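Local atomic coordinates of transcription regulator (Lactobacillus plantarum WCFS1, PDB entry 3CLK), a protein that probably controls transcription as a DNA-binding dimer, with a periplasmic-binding-protein-like core that, as in LacI-type repressors, is likely to sense a small effector. Residues Q24-G29 / Q238-M243; P90-S95 / P103-D108. One frame throughout, in Å; residues are numbered along the deposited sequence.

Overall arrangement
Both contacts belong to the first of two lobes, built round the parallel sheet that contains strands 68-72, 91-94, 104-106 and 265-267; their centres lie about 12 Å apart. Along the chain, interaction 2 (90-95 with 103-108) is nested inside the long loop closed by interaction 1 (24-29 with 238-243). Interaction 2 forms part of the sheet itself, and interaction 1 pairs two helices, 22-34 and 240-256, that pack on it: I26 touches L94. Segments 103-108 and 238-243 are also two of the three crossings between the lobes, joined by a probable hydrogen bond between Q238 OE1 and S107 OG. Such crossings are consistent with the hinge of periplasmic-binding-protein-like folds, where lobes can move relative to each other.

Interaction 1: Q24-G29 / Q238-M243; sequences QQILDG and QDFFQM
The ring of F241 lies flat over the backbone of G29. G29 CA sits 3.6 Å from the ring centroid and 15° off the ring normal, which identifies a CH-pi contact over the face. The CB of F241 points away from helix 22-34, but with CG anti to the backbone N (chi1 -169°) the ring swings back over G29. F241 CE1 then passes 4.0 Å from D28 CB. F240 is turned the other way: its CB meets both Q25 CB, at 3.6 Å, and I26 CG1, at 3.7 Å, while its ring leads away and takes Q238 CB against one face. I26 crosses F240 obliquely, and its side chain also reaches L72 of strand 68-72.

Backbone fits closely too: F241 CA approaches Q25 O at 3.5 Å in a CA-H...O contact. A beta carbon on G29 would fall about 2.1 Å from F241 O, a clash, so the helices can come this near only at a residue without one. An alanine in place of F241 would remove the ring and would probably lose both the CH-pi contact with G29 and the cover beside D28. The start of helix 240-256 is fixed by D239 at its N-cap, whose OD1 accepts from Q242 N at 3.0 Å (N-H...O 160°), from above the carboxylate plane.

With no conventional hydrogen bond between the segments, the two helices are held by dispersion and weak C-H contacts, so their fit rests on shape rather than on directional polar pairing.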
# COMPACT_ATOMS: atom_id res chain seq x y z
N GLN B 24 4.80 -5.05 1.22
CA GLN B 24 5.89 -4.35 0.55
C GLN B 24 7.10 -4.24 1.47
O GLN B 24 8.24 -4.40 1.03
CB GLN B 24 5.48 -2.93 0.12
CG GLN B 24 6.68 -2.09 -0.30
CD GLN B 24 6.35 -0.62 -0.49
OE1 GLN B 24 5.61 -0.25 -1.41
NE2 GLN B 24 6.89 0.22 0.38
N GLN B 25 6.83 -3.94 2.74
CA GLN B 25 7.89 -3.81 3.73
C GLN B 25 8.64 -5.13 3.89
O GLN B 25 9.85 -5.15 4.03
CB GLN B 25 7.31 -3.37 5.08
CG GLN B 25 6.78 -1.94 5.07
CD GLN B 25 7.79 -0.95 4.53
OE1 GLN B 25 8.88 -0.79 5.09
NE2 GLN B 25 7.45 -0.29 3.42
N ILE B 26 7.90 -6.23 3.87
CA ILE B 26 8.53 -7.54 3.99
C ILE B 26 9.29 -7.83 2.69
O ILE B 26 10.42 -8.30 2.71
CB ILE B 26 7.50 -8.66 4.21
CG1 ILE B 26 6.65 -8.36 5.44
CG2 ILE B 26 8.23 -10.00 4.39
CD1 ILE B 26 5.60 -9.40 5.74
N LEU B 27 8.65 -7.53 1.56
CA LEU B 27 9.25 -7.76 0.25
C LEU B 27 10.54 -6.97 0.06
O LEU B 27 11.48 -7.46 -0.57
CB LEU B 27 8.26 -7.41 -0.87
CG LEU B 27 7.03 -8.32 -1.03
CD1 LEU B 27 6.08 -7.73 -2.05
CD2 LEU B 27 7.46 -9.71 -1.44
N ASP B 28 10.60 -5.76 0.59
CA ASP B 28 11.82 -4.96 0.46
C ASP B 28 12.95 -5.67 1.19
O ASP B 28 14.07 -5.74 0.70
CB ASP B 28 11.64 -3.56 1.03
CG ASP B 28 10.72 -2.69 0.19
OD1 ASP B 28 10.73 -2.83 -1.05
OD2 ASP B 28 9.99 -1.86 0.78
N GLY B 29 12.64 -6.21 2.37
CA GLY B 29 13.63 -6.92 3.15
C GLY B 29 14.10 -8.18 2.44
O GLY B 29 15.28 -8.51 2.45
N GLN B 238 5.86 -3.29 13.85
CA GLN B 238 6.43 -4.61 13.61
C GLN B 238 7.60 -4.39 12.67
O GLN B 238 7.55 -3.51 11.81
CB GLN B 238 5.41 -5.54 12.93
CG GLN B 238 4.13 -5.77 13.70
CD GLN B 238 3.33 -6.94 13.14
OE1 GLN B 238 3.81 -8.07 13.12
NE2 GLN B 238 2.12 -6.66 12.67
N ASP B 239 8.65 -5.19 12.83
CA ASP B 239 9.81 -5.05 11.97
C ASP B 239 9.65 -5.96 10.77
O ASP B 239 10.35 -6.97 10.65
CB ASP B 239 11.08 -5.40 12.73
CG ASP B 239 12.33 -4.95 12.00
OD1 ASP B 239 12.27 -4.76 10.77
OD2 ASP B 239 13.38 -4.79 12.66
N PHE B 240 8.72 -5.61 9.88
CA PHE B 240 8.44 -6.39 8.68
C PHE B 240 9.70 -6.60 7.84
O PHE B 240 9.94 -7.69 7.31
CB PHE B 240 7.38 -5.69 7.82
CG PHE B 240 6.06 -5.50 8.51
CD1 PHE B 240 5.30 -6.59 8.92
CD2 PHE B 240 5.56 -4.21 8.73
CE1 PHE B 240 4.05 -6.41 9.54
CE2 PHE B 240 4.31 -4.03 9.35
CZ PHE B 240 3.56 -5.12 9.75
N PHE B 241 10.50 -5.55 7.70
CA PHE B 241 11.72 -5.62 6.92
C PHE B 241 12.57 -6.78 7.40
O PHE B 241 12.99 -7.64 6.62
CB PHE B 241 12.51 -4.32 7.05
CG PHE B 241 13.64 -4.20 6.06
CD1 PHE B 241 13.42 -3.69 4.79
CD2 PHE B 241 14.93 -4.61 6.40
CE1 PHE B 241 14.47 -3.58 3.87
CE2 PHE B 241 15.98 -4.51 5.49
CZ PHE B 241 15.74 -3.99 4.22
N GLN B 242 12.82 -6.82 8.71
CA GLN B 242 13.62 -7.86 9.30
C GLN B 242 13.02 -9.24 9.07
O GLN B 242 13.75 -10.22 8.90
CB GLN B 242 13.80 -7.61 10.80
CG GLN B 242 14.75 -8.59 11.48
CD GLN B 242 16.10 -8.65 10.78
OE1 GLN B 242 16.73 -7.62 10.52
NE2 GLN B 242 16.57 -9.86 10.48
N MSE B 243 11.69 -9.33 9.08
CA MSE B 243 11.05 -10.61 8.84
C MSE B 243 11.49 -11.11 7.47
O MSE B 243 11.81 -12.29 7.31
CB MSE B 243 9.53 -10.46 8.84
CG MSE B 243 8.96 -10.10 10.18
SE MSE B 243 7.03 -10.12 10.12
CE MSE B 243 6.68 -9.05 11.69

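Interaction 2: P90-S95 / P103-D108; sequences PYCFLS and PFISSD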
# COMPACT_ATOMS: atom_id res chain seq x y z
N PRO B 90 12.02 -25.97 0.43
CA PRO B 90 12.22 -25.25 1.69
C PRO B 90 11.19 -24.11 1.76
O PRO B 90 11.01 -23.38 0.79
CB PRO B 90 13.65 -24.72 1.56
CG PRO B 90 14.32 -25.77 0.73
CD PRO B 90 13.28 -26.05 -0.33
N TYR B 91 10.52 -23.96 2.90
CA TYR B 91 9.54 -22.90 3.02
C TYR B 91 9.48 -22.34 4.43
O TYR B 91 9.90 -23.00 5.39
CB TYR B 91 8.15 -23.41 2.60
CG TYR B 91 7.51 -24.32 3.61
CD1 TYR B 91 6.72 -23.80 4.64
CD2 TYR B 91 7.74 -25.70 3.59
CE1 TYR B 91 6.18 -24.63 5.62
CE2 TYR B 91 7.20 -26.54 4.57
CZ TYR B 91 6.42 -25.99 5.58
OH TYR B 91 5.89 -26.80 6.56
N CYS B 92 8.96 -21.12 4.56
CA CYS B 92 8.83 -20.46 5.84
C CYS B 92 7.73 -19.40 5.73
O CYS B 92 7.65 -18.69 4.73
CB CYS B 92 10.15 -19.79 6.24
SG CYS B 92 10.21 -19.14 7.94
N PHE B 93 6.89 -19.32 6.76
CA PHE B 93 5.82 -18.34 6.79
C PHE B 93 6.33 -17.05 7.44
O PHE B 93 7.11 -17.10 8.39
CB PHE B 93 4.62 -18.86 7.60
CG PHE B 93 3.81 -19.91 6.88
CD1 PHE B 93 4.27 -21.22 6.78
CD2 PHE B 93 2.59 -19.58 6.31
CE1 PHE B 93 3.52 -22.19 6.11
CE2 PHE B 93 1.82 -20.54 5.64
CZ PHE B 93 2.29 -21.85 5.54
N LEU B 94 5.90 -15.91 6.91
CA LEU B 94 6.30 -14.61 7.45
C LEU B 94 5.09 -13.81 7.92
O LEU B 94 4.02 -13.84 7.29
CB LEU B 94 7.06 -13.79 6.40
CG LEU B 94 8.33 -14.38 5.78
CD1 LEU B 94 8.96 -13.38 4.80
CD2 LEU B 94 9.32 -14.73 6.88
N SER B 95 5.26 -13.10 9.04
CA SER B 95 4.23 -12.25 9.63
C SER B 95 3.00 -13.00 10.16
O SER B 95 1.93 -12.41 10.31
CB SER B 95 3.79 -11.20 8.61
OG SER B 95 3.37 -10.02 9.27
N PRO B 103 7.21 -23.99 10.32
CA PRO B 103 8.21 -22.93 10.44
C PRO B 103 7.64 -21.54 10.14
O PRO B 103 6.92 -21.36 9.16
CB PRO B 103 9.27 -23.34 9.42
CG PRO B 103 8.45 -24.02 8.36
CD PRO B 103 7.50 -24.86 9.17
N PHE B 104 7.94 -20.58 11.00
CA PHE B 104 7.45 -19.23 10.79
C PHE B 104 8.34 -18.18 11.44
O PHE B 104 9.10 -18.48 12.35
CB PHE B 104 6.01 -19.09 11.31
CG PHE B 104 5.89 -19.07 12.81
CD1 PHE B 104 6.28 -17.95 13.54
CD2 PHE B 104 5.36 -20.16 13.50
CE1 PHE B 104 6.14 -17.91 14.92
CE2 PHE B 104 5.22 -20.14 14.88
CZ PHE B 104 5.60 -19.01 15.60
N ILE B 105 8.23 -16.96 10.93
CA ILE B 105 8.96 -15.82 11.45
C ILE B 105 7.93 -14.71 11.51
O ILE B 105 7.35 -14.33 10.48
CB ILE B 105 10.09 -15.40 10.50
CG1 ILE B 105 11.12 -16.52 10.39
CG2 ILE B 105 10.71 -14.10 11.00
CD1 ILE B 105 12.16 -16.28 9.31
N SER B 106 7.69 -14.18 12.71
CA SER B 106 6.72 -13.12 12.88
C SER B 106 6.89 -12.47 14.24
O SER B 106 7.85 -12.76 14.96
CB SER B 106 5.30 -13.68 12.78
OG SER B 106 5.04 -14.57 13.85
N SER B 107 5.95 -11.59 14.58
CA SER B 107 5.97 -10.90 15.86
C SER B 107 5.24 -11.77 16.86
O SER B 107 4.53 -12.71 16.48
CB SER B 107 5.24 -9.55 15.77
OG SER B 107 5.90 -8.65 14.89
N ASP B 108 5.43 -11.47 18.14
CA ASP B 108 4.74 -12.20 19.19
C ASP B 108 3.40 -11.48 19.29
O ASP B 108 3.30 -10.43 19.93
CB ASP B 108 5.50 -12.07 20.51
CG ASP B 108 4.85 -12.86 21.62
OD1 ASP B 108 3.61 -12.90 21.69
OD2 ASP B 108 5.60 -13.44 22.44
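F93 O is gripped twice by the neighbouring strand: I105 N donates to it at 2.8 Å, nearly along the C=O axis (N-H...O 152°), and F104 CA adds a CA-H...O contact at 3.2 Å. I105 O is held in the same fashion, by S95 N at 2.8 Å in the carbonyl plane and by a CA-H...O contact from L94 CA. A third bond, F93 N to P103 O at 3.1 Å, is the straightest (172°), though the donor stands above the carbonyl plane. F93 thus bonds through its N and O to P103 and I105, the two neighbours of F104, and S95, two residues on, continues to I105 O: the hydrogen-bond pattern of parallel strands, here inclined at 23°.

On the face carrying L94 and I105, these two lie side by side, L94 CD2 3.8 Å from I105 CB. C92, with SG anti to its backbone N, adds its sulfur at 3.7 Å from I105 CG1. Helices 22-34 and 240-256 pack on this face through I26, I30 and T246. On the other face F93 CB meets F104 CB, and the F93 ring has a cation-pi partner in R102. At the N-terminal end of the pair Y91 crosses P103 at about a right angle, Y91 CE1 3.6 Å from P103 CG.

Directional backbone bonds therefore set the register of the two strands, while the apolar side chains on both faces pack non-directionally against the surrounding layers.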